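Long-range contacts in nisin biosynthesis protein NisC (PDB 2G0D), which catalyses, as the zinc-dependent cyclase of nisin biosynthesis, the ring-forming addition of cysteine thiols to dehydrated residues of the precursor peptide: residues 1-7 against 357-361; 89-93 against 146-150; 271-275 against 314-319; 305-309 against 341-346. All coordinates share one frame. Residues are numbered along the deposited sequence.

Contact 1: 1-7 against 357-361; sequences KKNIKRN and SEQIL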
loop_
_atom_site.group_PDB
_atom_site.type_symbol
_atom_site.label_atom_id
_atom_site.label_comp_id
_atom_site.label_asym_id
_atom_site.label_seq_id
_atom_site.Cartn_x
_atom_site.Cartn_y
_atom_site.Cartn_z
ATOM N N LYS A 1 20.969 -8.623 17.234
ATOM C CA LYS A 1 20.577 -9.684 16.242
ATOM C C LYS A 1 21.478 -9.622 14.994
ATOM O O LYS A 1 21.393 -8.681 14.180
ATOM C CB LYS A 1 19.077 -9.613 15.893
ATOM C CG LYS A 1 18.535 -8.201 15.549
ATOM C CD LYS A 1 16.977 -8.118 15.507
ATOM C CE LYS A 1 16.367 -8.600 14.176
ATOM N NZ LYS A 1 16.458 -10.117 14.006
ATOM N N LYS A 2 22.343 -10.632 14.872
ATOM C CA LYS A 2 23.325 -10.727 13.777
ATOM C C LYS A 2 22.754 -11.415 12.534
ATOM O O LYS A 2 23.437 -11.513 11.503
ATOM C CB LYS A 2 24.589 -11.492 14.236
ATOM C CG LYS A 2 25.374 -10.833 15.369
ATOM C CD LYS A 2 26.350 -11.807 16.023
ATOM C CE LYS A 2 27.167 -11.132 17.127
ATOM N NZ LYS A 2 28.550 -10.794 16.700
ATOM N N ASN A 3 21.519 -11.905 12.646
ATOM C CA ASN A 3 20.902 -12.634 11.544
ATOM C C ASN A 3 20.328 -11.792 10.383
ATOM O O ASN A 3 20.181 -12.314 9.279
ATOM C CB ASN A 3 19.952 -13.739 12.046
ATOM C CG ASN A 3 18.542 -13.260 12.315
ATOM O OD1 ASN A 3 18.296 -12.123 12.751
ATOM N ND2 ASN A 3 17.584 -14.154 12.069
ATOM N N ILE A 4 20.009 -10.513 10.621
ATOM C CA ILE A 4 19.682 -9.606 9.510
ATOM C C ILE A 4 20.862 -9.509 8.536
ATOM O O ILE A 4 20.690 -9.703 7.345
ATOM C CB ILE A 4 19.161 -8.209 9.977
ATOM C CG1 ILE A 4 17.766 -8.389 10.599
ATOM C CG2 ILE A 4 19.122 -7.209 8.808
ATOM C CD1 ILE A 4 16.964 -7.152 10.803
ATOM N N LYS A 5 22.064 -9.263 9.053
ATOM C CA LYS A 5 23.240 -9.136 8.198
ATOM C C LYS A 5 23.440 -10.371 7.284
ATOM O O LYS A 5 23.564 -10.232 6.074
ATOM C CB LYS A 5 24.489 -8.875 9.041
ATOM C CG LYS A 5 25.677 -8.380 8.254
ATOM C CD LYS A 5 26.883 -8.467 9.116
ATOM C CE LYS A 5 27.928 -7.510 8.694
ATOM N NZ LYS A 5 29.252 -7.908 9.294
ATOM N N ARG A 6 23.468 -11.568 7.871
ATOM C CA ARG A 6 23.572 -12.804 7.080
ATOM C C ARG A 6 22.517 -12.915 5.967
ATOM O O ARG A 6 22.826 -13.210 4.805
ATOM C CB ARG A 6 23.463 -14.014 7.988
ATOM C CG ARG A 6 23.771 -15.341 7.286
ATOM C CD ARG A 6 23.968 -16.470 8.278
ATOM N NE ARG A 6 22.698 -16.848 8.901
ATOM C CZ ARG A 6 22.300 -16.445 10.108
ATOM N NH1 ARG A 6 23.079 -15.647 10.848
ATOM N NH2 ARG A 6 21.120 -16.842 10.573
ATOM N N ASN A 7 21.266 -12.693 6.330
ATOM C CA ASN A 7 20.186 -12.731 5.352
ATOM C C ASN A 7 20.280 -11.679 4.238
ATOM O O ASN A 7 20.006 -11.976 3.077
ATOM C CB ASN A 7 18.845 -12.679 6.075
ATOM C CG ASN A 7 18.485 -14.022 6.654
ATOM O OD1 ASN A 7 17.982 -14.882 5.932
ATOM N ND2 ASN A 7 18.820 -14.248 7.935
ATOM N N SER A 357 12.081 -12.804 16.403
ATOM C CA SER A 357 12.569 -12.289 15.105
ATOM C C SER A 357 13.490 -13.255 14.382
ATOM O O SER A 357 13.433 -13.376 13.152
ATOM C CB SER A 357 13.309 -10.963 15.282
ATOM O OG SER A 357 14.702 -11.199 15.492
ATOM N N GLU A 358 14.352 -13.909 15.158
ATOM C CA GLU A 358 15.322 -14.864 14.646
ATOM C C GLU A 358 14.635 -16.033 13.946
ATOM O O GLU A 358 14.977 -16.385 12.809
ATOM C CB GLU A 358 16.240 -15.361 15.781
ATOM C CG GLU A 358 15.569 -16.246 16.864
ATOM C CD GLU A 358 14.438 -15.547 17.635
ATOM O OE1 GLU A 358 14.603 -14.355 18.003
ATOM O OE2 GLU A 358 13.391 -16.205 17.875
ATOM N N GLN A 359 13.669 -16.628 14.637
ATOM C CA GLN A 359 12.894 -17.733 14.097
ATOM C C GLN A 359 12.069 -17.276 12.878
ATOM O O GLN A 359 11.867 -18.034 11.932
ATOM C CB GLN A 359 12.015 -18.343 15.204
ATOM C CG GLN A 359 10.878 -19.229 14.706
ATOM C CD GLN A 359 10.141 -19.964 15.825
ATOM O OE1 GLN A 359 10.593 -19.999 16.974
ATOM N NE2 GLN A 359 9.005 -20.575 15.480
ATOM N N ILE A 360 11.619 -16.028 12.893
ATOM C CA ILE A 360 10.838 -15.501 11.773
ATOM C C ILE A 360 11.637 -15.528 10.446
ATOM O O ILE A 360 11.137 -16.008 9.439
ATOM C CB ILE A 360 10.225 -14.102 12.091
ATOM C CG1 ILE A 360 9.122 -14.251 13.153
ATOM C CG2 ILE A 360 9.656 -13.463 10.822
ATOM C CD1 ILE A 360 8.698 -12.932 13.852
ATOM N N LEU A 361 12.883 -15.062 10.471
ATOM C CA LEU A 361 13.733 -15.049 9.274
ATOM C C LEU A 361 14.217 -16.414 8.814
ATOM O O LEU A 361 14.259 -16.682 7.612
ATOM C CB LEU A 361 14.937 -14.142 9.473
ATOM C CG LEU A 361 14.728 -12.629 9.423
ATOM C CD1 LEU A 361 16.071 -11.924 9.305
ATOM C CD2 LEU A 361 13.802 -12.223 8.278
#
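Two helices that run side by side can be joined by a few residues of their first turns, and the pairing of the chain's beginning with a late helix illustrates how. The segments 3-7 and 357-361 run nearly parallel, their axes 10.7 Å apart at an angle of 16°. Leu361 is the main intruder: its CA-to-CB bond points toward the N-terminal helix, and its CD1 lies 4.1 Å from Ile4 CG1 and 3.9 Å from Asn7 ND2. Asn3 faces Glu358, their CA atoms 6.8 Å apart, and the amide ND2 of Asn3 packs 3.7 Å from Leu361 CB and 3.5 Å from Glu358 CA. The other end of that amide is tied down, since Asn3 OD1 accepts a hydrogen bond from Lys1 NZ at 3.0 Å. Lys1 curls back to do so, and the same NZ donates to Ser357 OG at a short 2.5 Å, linking the chain's first residue to helix 357-362. One turn on, Asn7 ND2 returns to its own helix, donating to Asn3 O at 2.7 Å. Helix 376-387 lies against both partners, with Glu387 touching Lys1, Leu383 touching Ser357 and Ile376 touching Leu361.

Contact 2: 89-93 against 146-150; sequences ALSIL and YLLLI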
loop_
_atom_site.group_PDB
_atom_site.type_symbol
_atom_site.label_atom_id
_atom_site.label_comp_id
_atom_site.label_asym_id
_atom_site.label_seq_id
_atom_site.Cartn_x
_atom_site.Cartn_y
_atom_site.Cartn_z
ATOM N N ALA A 89 10.481 5.194 -8.581
ATOM C CA ALA A 89 10.739 6.523 -8.014
ATOM C C ALA A 89 10.697 6.529 -6.489
ATOM O O ALA A 89 11.560 7.148 -5.862
ATOM C CB ALA A 89 9.790 7.568 -8.593
ATOM N N LEU A 90 9.696 5.879 -5.887
ATOM C CA LEU A 90 9.654 5.779 -4.429
ATOM C C LEU A 90 10.936 5.170 -3.868
ATOM O O LEU A 90 11.468 5.655 -2.839
ATOM C CB LEU A 90 8.445 4.943 -3.941
ATOM C CG LEU A 90 8.223 4.896 -2.410
ATOM C CD1 LEU A 90 7.773 6.247 -1.907
ATOM C CD2 LEU A 90 7.226 3.829 -2.061
ATOM N N SER A 91 11.444 4.118 -4.537
ATOM C CA SER A 91 12.602 3.384 -4.028
ATOM C C SER A 91 13.900 4.230 -3.958
ATOM O O SER A 91 14.826 3.919 -3.165
ATOM C CB SER A 91 12.807 2.080 -4.799
ATOM O OG SER A 91 13.360 2.286 -6.102
ATOM N N ILE A 92 13.962 5.319 -4.749
ATOM C CA ILE A 92 15.152 6.191 -4.753
ATOM C C ILE A 92 14.878 7.634 -4.310
ATOM O O ILE A 92 15.771 8.479 -4.297
ATOM C CB ILE A 92 15.867 6.199 -6.142
ATOM C CG1 ILE A 92 14.994 6.909 -7.195
ATOM C CG2 ILE A 92 16.227 4.773 -6.595
ATOM C CD1 ILE A 92 15.634 6.986 -8.585
ATOM N N LEU A 93 13.638 7.928 -3.963
ATOM C CA LEU A 93 13.230 9.311 -3.644
ATOM C C LEU A 93 14.142 10.001 -2.604
ATOM O O LEU A 93 14.507 11.167 -2.783
ATOM C CB LEU A 93 11.751 9.361 -3.208
ATOM C CG LEU A 93 11.203 10.758 -2.899
ATOM C CD1 LEU A 93 11.314 11.691 -4.106
ATOM C CD2 LEU A 93 9.780 10.675 -2.436
ATOM N N TYR A 146 2.611 8.103 -3.730
ATOM C CA TYR A 146 3.932 8.587 -4.116
ATOM C C TYR A 146 3.919 10.081 -4.461
ATOM O O TYR A 146 4.751 10.838 -3.939
ATOM C CB TYR A 146 4.539 7.794 -5.294
ATOM C CG TYR A 146 5.731 8.524 -5.900
ATOM C CD1 TYR A 146 6.969 8.552 -5.247
ATOM C CD2 TYR A 146 5.610 9.212 -7.103
ATOM C CE1 TYR A 146 8.054 9.258 -5.781
ATOM C CE2 TYR A 146 6.688 9.934 -7.645
ATOM C CZ TYR A 146 7.904 9.966 -6.972
ATOM O OH TYR A 146 8.978 10.662 -7.516
ATOM N N LEU A 147 2.993 10.502 -5.325
ATOM C CA LEU A 147 2.944 11.919 -5.776
ATOM C C LEU A 147 2.877 12.908 -4.629
ATOM O O LEU A 147 3.557 13.926 -4.679
ATOM C CB LEU A 147 1.812 12.177 -6.794
ATOM C CG LEU A 147 1.986 11.472 -8.155
ATOM C CD1 LEU A 147 0.692 11.599 -8.991
ATOM C CD2 LEU A 147 3.188 12.002 -8.936
ATOM N N LEU A 148 2.107 12.572 -3.573
ATOM C CA LEU A 148 1.903 13.459 -2.423
ATOM C C LEU A 148 3.147 13.726 -1.553
ATOM O O LEU A 148 3.145 14.636 -0.708
ATOM C CB LEU A 148 0.726 12.978 -1.559
ATOM C CG LEU A 148 -0.642 13.150 -2.237
ATOM C CD1 LEU A 148 -1.683 12.314 -1.510
ATOM C CD2 LEU A 148 -1.084 14.635 -2.314
ATOM N N LEU A 149 4.207 12.970 -1.792
ATOM C CA LEU A 149 5.517 13.239 -1.201
ATOM C C LEU A 149 6.305 14.322 -1.946
ATOM O O LEU A 149 7.316 14.784 -1.440
ATOM C CB LEU A 149 6.364 11.954 -1.199
ATOM C CG LEU A 149 5.919 10.809 -0.271
ATOM C CD1 LEU A 149 6.798 9.596 -0.565
ATOM C CD2 LEU A 149 6.001 11.235 1.231
ATOM N N ILE A 150 5.888 14.673 -3.163
ATOM C CA ILE A 150 6.571 15.728 -3.901
ATOM C C ILE A 150 5.926 17.072 -3.570
ATOM O O ILE A 150 4.735 17.272 -3.810
ATOM C CB ILE A 150 6.529 15.493 -5.445
ATOM C CG1 ILE A 150 6.983 14.075 -5.823
ATOM C CG2 ILE A 150 7.374 16.525 -6.169
ATOM C CD1 ILE A 150 6.667 13.729 -7.278
#
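An aromatic ring set into a hollow can seat one helix against another, and Tyr146 does this here. Tyr146 contributes the largest share of any residue to the 263 Å² buried, its ring entering a recess formed by Ala89, Leu90 and Leu93. The small Ala89 leaves room for the far end of the ring, its CB lying 3.4 Å from Tyr146 OH; Leu90 N and Leu93 CD2 approach Tyr146 CE1 at 3.8 and 4.0 Å. In return, Leu149, carried on the type I turn 147-150, sets its CD1 against the pair of leucine methyls, 3.7 Å from Leu90 CD1 and 3.7 Å from Leu93 CD2. No hydrogen bond crosses the interface, so shape and apolar packing hold it; the tyrosine hydroxyl is hydrogen-bonded to Asn110 OD1 instead. The segments belong to helices 85-92 and 140-147 and the residues that follow them, deep in the alpha toroid. Helix 100-122 supports Ala89 through Leu109, Tyr394 and Gln397 touch both Leu90 and Leu149, and Tyr217 of helix 208-221 lies against Leu149.

Contact 3: 271-275 against 314-319; sequences SFIRD and RKLGID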
loop_
_atom_site.group_PDB
_atom_site.type_symbol
_atom_site.label_atom_id
_atom_site.label_comp_id
_atom_site.label_asym_id
_atom_site.label_seq_id
_atom_site.Cartn_x
_atom_site.Cartn_y
_atom_site.Cartn_z
ATOM N N SER A 271 -17.304 -16.968 2.705
ATOM C CA SER A 271 -16.655 -18.252 2.985
ATOM C C SER A 271 -15.331 -18.035 3.705
ATOM O O SER A 271 -14.951 -18.824 4.570
ATOM C CB SER A 271 -16.377 -19.015 1.686
ATOM O OG SER A 271 -17.505 -19.750 1.264
ATOM N N PHE A 272 -14.637 -16.957 3.327
ATOM C CA PHE A 272 -13.290 -16.685 3.815
ATOM C C PHE A 272 -13.033 -15.202 3.946
ATOM O O PHE A 272 -12.975 -14.479 2.953
ATOM C CB PHE A 272 -12.243 -17.280 2.871
ATOM C CG PHE A 272 -10.828 -17.163 3.395
ATOM C CD1 PHE A 272 -10.344 -18.074 4.321
ATOM C CD2 PHE A 272 -10.001 -16.119 2.983
ATOM C CE1 PHE A 272 -9.052 -17.962 4.819
ATOM C CE2 PHE A 272 -8.706 -16.003 3.476
ATOM C CZ PHE A 272 -8.232 -16.933 4.394
ATOM N N ILE A 273 -12.895 -14.748 5.180
ATOM C CA ILE A 273 -12.399 -13.411 5.476
ATOM C C ILE A 273 -11.070 -13.644 6.193
ATOM O O ILE A 273 -10.916 -14.655 6.901
ATOM C CB ILE A 273 -13.365 -12.655 6.412
ATOM C CG1 ILE A 273 -14.769 -12.544 5.792
ATOM C CG2 ILE A 273 -12.803 -11.279 6.797
ATOM C CD1 ILE A 273 -15.846 -12.233 6.828
ATOM N N ARG A 274 -10.114 -12.739 6.008
ATOM C CA ARG A 274 -8.846 -12.857 6.704
ATOM C C ARG A 274 -8.446 -11.519 7.313
ATOM O O ARG A 274 -9.002 -10.495 6.941
ATOM C CB ARG A 274 -7.771 -13.394 5.760
ATOM C CG ARG A 274 -7.122 -12.337 4.881
ATOM C CD ARG A 274 -6.221 -12.976 3.850
ATOM N NE ARG A 274 -5.176 -13.805 4.454
ATOM C CZ ARG A 274 -4.450 -14.689 3.773
ATOM N NH1 ARG A 274 -4.652 -14.838 2.469
ATOM N NH2 ARG A 274 -3.525 -15.415 4.389
ATOM N N ASP A 275 -7.507 -11.534 8.264
ATOM C CA ASP A 275 -6.960 -10.287 8.810
ATOM C C ASP A 275 -5.651 -10.009 8.113
ATOM O O ASP A 275 -4.657 -10.712 8.325
ATOM C CB ASP A 275 -6.766 -10.355 10.328
ATOM C CG ASP A 275 -8.090 -10.393 11.091
ATOM O OD1 ASP A 275 -8.963 -9.532 10.822
ATOM O OD2 ASP A 275 -8.242 -11.281 11.968
ATOM N N ARG A 314 -7.182 -11.764 17.022
ATOM C CA ARG A 314 -7.785 -12.843 16.203
ATOM C C ARG A 314 -6.830 -13.485 15.169
ATOM O O ARG A 314 -6.717 -14.704 15.099
ATOM C CB ARG A 314 -9.045 -12.295 15.500
ATOM C CG ARG A 314 -9.892 -13.306 14.712
ATOM C CD ARG A 314 -11.089 -12.635 14.048
ATOM N NE ARG A 314 -10.677 -11.405 13.360
ATOM C CZ ARG A 314 -11.064 -10.173 13.708
ATOM N NH1 ARG A 314 -11.927 -9.965 14.712
ATOM N NH2 ARG A 314 -10.611 -9.156 13.028
ATOM N N LYS A 315 -6.154 -12.650 14.377
ATOM C CA LYS A 315 -5.212 -13.086 13.337
ATOM C C LYS A 315 -5.848 -14.074 12.354
ATOM O O LYS A 315 -5.252 -15.070 11.984
ATOM C CB LYS A 315 -3.908 -13.669 13.922
ATOM C CG LYS A 315 -3.293 -12.887 15.064
ATOM C CD LYS A 315 -1.892 -13.360 15.346
ATOM C CE LYS A 315 -1.689 -13.679 16.786
ATOM N NZ LYS A 315 -1.908 -12.542 17.693
ATOM N N LEU A 316 -7.050 -13.756 11.905
ATOM C CA LEU A 316 -7.790 -14.617 11.001
ATOM C C LEU A 316 -7.046 -14.833 9.684
ATOM O O LEU A 316 -6.616 -13.875 9.031
ATOM C CB LEU A 316 -9.161 -13.992 10.766
ATOM C CG LEU A 316 -10.278 -14.811 10.158
ATOM C CD1 LEU A 316 -10.680 -16.004 11.053
ATOM C CD2 LEU A 316 -11.439 -13.870 9.868
ATOM N N GLY A 317 -6.858 -16.102 9.331
ATOM C CA GLY A 317 -6.140 -16.521 8.122
ATOM C C GLY A 317 -4.635 -16.281 8.081
ATOM O O GLY A 317 -4.008 -16.405 7.008
ATOM N N ILE A 318 -4.015 -15.926 9.207
ATOM C CA ILE A 318 -2.590 -15.608 9.117
ATOM C C ILE A 318 -1.820 -16.932 9.080
ATOM O O ILE A 318 -1.942 -17.726 10.018
ATOM C CB ILE A 318 -2.078 -14.671 10.274
ATOM C CG1 ILE A 318 -2.567 -13.226 10.114
ATOM C CG2 ILE A 318 -0.530 -14.713 10.395
ATOM C CD1 ILE A 318 -1.879 -12.398 9.014
ATOM N N ASP A 319 -1.045 -17.159 8.008
ATOM C CA ASP A 319 -0.156 -18.325 7.922
ATOM C C ASP A 319 1.283 -18.031 7.499
ATOM O O ASP A 319 2.028 -18.941 7.167
ATOM C CB ASP A 319 -0.744 -19.404 7.009
ATOM C CG ASP A 319 -1.019 -18.906 5.605
ATOM O OD1 ASP A 319 -0.557 -17.806 5.224
ATOM O OD2 ASP A 319 -1.731 -19.626 4.879
HETATM O O HOH W 1 -4.336 -12.992 6.915
HETATM O O HOH W 2 -0.778 -16.623 2.933
#
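Loops without regular secondary structure can be held together by satisfying polar groups one by one, and Asp275 shows how much a single carboxylate can do. Its OD1 accepts from Arg314 NH2 at 2.8 Å, while its OD2 takes Arg314 NE at 2.8 Å and Leu316 N at 2.7 Å: a bidentate salt bridge plus a hydrogen bond from a backbone amide. Arg314 NH1 is hydrogen-bonded to Ser310 OG. The main chain answers in the other direction, Asp275 N donating to Leu316 O at 2.6 Å, nearly straight. Arg274 serves the neighbouring acceptors. Its NH2 donates to Gly317 O at 2.8 Å and makes a long salt bridge of 3.9 Å to Asp319 OD1, which also accepts from water 2 at 2.6 Å. Water 1 accepts from Arg274 NE at 2.7 Å and lies 2.7 Å from Asp275 O. Gly317, in the type II turn 315-318, has positive phi, and a CB there would clash with Arg274 CB. Leu316 CD2 adds apolar packing, 4.1 Å from Ile273 CB. The contact joins the loop leading to helix 281-294 with the one linking helices 298-314 and 327-341; Tyr327 of the latter helix touches Ile318, and Arg274 touches His325, a zinc ligand.

Contact 4: 305-309 against 341-346; sequences EKILE and LNTKKF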
loop_
_atom_site.group_PDB
_atom_site.type_symbol
_atom_site.label_atom_id
_atom_site.label_comp_id
_atom_site.label_asym_id
_atom_site.label_seq_id
_atom_site.Cartn_x
_atom_site.Cartn_y
_atom_site.Cartn_z
ATOM N N GLU A 305 -8.795 1.900 16.464
ATOM C CA GLU A 305 -8.006 1.113 17.403
ATOM C C GLU A 305 -8.676 -0.191 17.781
ATOM O O GLU A 305 -8.020 -1.224 17.898
ATOM C CB GLU A 305 -7.750 1.906 18.668
ATOM C CG GLU A 305 -6.767 2.992 18.474
ATOM C CD GLU A 305 -6.136 3.373 19.783
ATOM O OE1 GLU A 305 -5.241 2.617 20.260
ATOM O OE2 GLU A 305 -6.558 4.413 20.323
ATOM N N LYS A 306 -9.985 -0.123 17.989
ATOM C CA LYS A 306 -10.770 -1.291 18.368
ATOM C C LYS A 306 -10.731 -2.324 17.238
ATOM O O LYS A 306 -10.538 -3.503 17.498
ATOM C CB LYS A 306 -12.221 -0.889 18.717
ATOM C CG LYS A 306 -12.364 -0.076 20.016
ATOM C CD LYS A 306 -13.833 0.007 20.434
ATOM C CE LYS A 306 -14.104 1.005 21.548
ATOM N NZ LYS A 306 -13.014 1.145 22.562
ATOM N N ILE A 307 -10.893 -1.862 15.998
ATOM C CA ILE A 307 -10.831 -2.712 14.805
ATOM C C ILE A 307 -9.473 -3.427 14.694
ATOM O O ILE A 307 -9.420 -4.623 14.424
ATOM C CB ILE A 307 -11.036 -1.904 13.497
ATOM C CG1 ILE A 307 -12.448 -1.302 13.419
ATOM C CG2 ILE A 307 -10.805 -2.804 12.246
ATOM C CD1 ILE A 307 -12.590 -0.301 12.234
ATOM N N LEU A 308 -8.379 -2.692 14.893
ATOM C CA LEU A 308 -7.061 -3.287 14.719
ATOM C C LEU A 308 -6.808 -4.263 15.867
ATOM O O LEU A 308 -6.236 -5.332 15.677
ATOM C CB LEU A 308 -5.958 -2.215 14.671
ATOM C CG LEU A 308 -4.513 -2.749 14.524
ATOM C CD1 LEU A 308 -4.375 -3.665 13.294
ATOM C CD2 LEU A 308 -3.496 -1.607 14.489
ATOM N N GLU A 309 -7.238 -3.868 17.056
ATOM C CA GLU A 309 -6.996 -4.648 18.265
ATOM C C GLU A 309 -7.720 -5.991 18.160
ATOM O O GLU A 309 -7.157 -7.025 18.517
ATOM C CB GLU A 309 -7.424 -3.857 19.499
ATOM C CG GLU A 309 -6.825 -4.345 20.774
ATOM C CD GLU A 309 -7.197 -3.485 21.996
ATOM O OE1 GLU A 309 -8.104 -2.605 21.909
ATOM O OE2 GLU A 309 -6.553 -3.701 23.046
ATOM N N LEU A 341 -0.615 7.945 17.471
ATOM C CA LEU A 341 -1.533 8.064 18.613
ATOM C C LEU A 341 -0.844 7.932 19.972
ATOM O O LEU A 341 -1.419 8.277 21.012
ATOM C CB LEU A 341 -2.657 7.022 18.480
ATOM C CG LEU A 341 -3.495 7.073 17.181
ATOM C CD1 LEU A 341 -4.711 6.142 17.263
ATOM C CD2 LEU A 341 -3.976 8.474 16.897
ATOM N N ASN A 342 0.390 7.437 19.971
ATOM C CA ASN A 342 1.079 7.124 21.214
ATOM C C ASN A 342 0.280 6.139 22.045
ATOM O O ASN A 342 0.303 6.174 23.269
ATOM C CB ASN A 342 1.392 8.393 22.012
ATOM C CG ASN A 342 2.241 9.367 21.225
ATOM O OD1 ASN A 342 1.852 10.532 21.014
ATOM N ND2 ASN A 342 3.400 8.897 20.762
ATOM N N THR A 343 -0.433 5.251 21.357
ATOM C CA THR A 343 -1.181 4.203 22.030
ATOM C C THR A 343 -0.249 3.073 22.449
ATOM O O THR A 343 0.714 2.785 21.754
ATOM C CB THR A 343 -2.322 3.656 21.150
ATOM O OG1 THR A 343 -2.972 2.594 21.843
ATOM C CG2 THR A 343 -1.794 3.112 19.799
ATOM N N LYS A 344 -0.554 2.435 23.577
ATOM C CA LYS A 344 0.223 1.312 24.099
ATOM C C LYS A 344 -0.493 -0.014 23.848
ATOM O O LYS A 344 0.032 -1.082 24.173
ATOM C CB LYS A 344 0.489 1.492 25.607
ATOM C CG LYS A 344 1.549 2.556 25.928
ATOM C CD LYS A 344 1.758 2.726 27.443
ATOM C CE LYS A 344 2.731 1.671 28.020
ATOM N NZ LYS A 344 3.052 1.874 29.486
ATOM N N LYS A 345 -1.674 0.062 23.238
ATOM C CA LYS A 345 -2.517 -1.118 22.931
ATOM C C LYS A 345 -1.856 -2.283 22.187
ATOM O O LYS A 345 -2.286 -3.427 22.323
ATOM C CB LYS A 345 -3.745 -0.679 22.128
ATOM C CG LYS A 345 -4.796 0.006 22.972
ATOM C CD LYS A 345 -6.026 0.372 22.149
ATOM C CE LYS A 345 -6.882 1.370 22.923
ATOM N NZ LYS A 345 -6.017 2.515 23.399
ATOM N N PHE A 346 -0.835 -2.003 21.385
ATOM C CA PHE A 346 -0.279 -3.028 20.504
ATOM C C PHE A 346 1.138 -3.395 20.918
ATOM O O PHE A 346 1.893 -4.051 20.161
ATOM C CB PHE A 346 -0.357 -2.546 19.044
ATOM C CG PHE A 346 -1.717 -2.002 18.678
ATOM C CD1 PHE A 346 -2.822 -2.861 18.584
ATOM C CD2 PHE A 346 -1.912 -0.643 18.498
ATOM C CE1 PHE A 346 -4.091 -2.382 18.281
ATOM C CE2 PHE A 346 -3.197 -0.144 18.185
ATOM C CZ PHE A 346 -4.282 -1.015 18.089
#
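A buried carboxylate that holds a loop through both a hydroxyl and an ammonium group is the striking feature here. Within the helical toroid, Glu305 of helix 298-314 reaches an ST turn, in which Thr343 OG1 accepts from Lys345 N at 3.2 Å. The same Thr343 OG1 donates to Glu305 OE1 at 2.8 Å, so one hydroxyl both shapes the turn and ties it to the helix. Lys345 arches over to the same oxygen, its NZ forming a salt bridge with Glu305 OE1 at 3.2 Å, a weak hydrogen bond. Beside this polar group, Phe346, at the N-cap position of helix 347-355, turns its ring edge to helix 298-314, with Glu305 O and Glu309 CA near the ring plane. Leu341 adds an apolar contact, its CD1 4.0 Å from Glu305 CG, and Cys334 of helix 327-341 backs the aromatic ring. The apolar side is completed by a CH-pi contact: Leu308 CD2 sits over the face of Phe346, 3.9 Å from the ring centroid and 19° off its normal.

The four contacts show how an alpha toroid is held at separate points along its chain. Contact 1 joins residues 350 positions apart, and the other three all fall between its segments. Contacts 3 and 4 cross along the chain: helix 298-314 carries contact 4 and ends at contact 3, yet the two do not touch, their nearest atoms being about 5 Å apart. Contact 2 belongs to another part of the ring, its centre 32 Å from that of contact 3 and on the opposite side of the chain's centre. In contact 3 the Arg274 side chain is about 6 Å from the zinc ion, which is bound by Cys278, Cys324 and His325, ligands further along the same two loops.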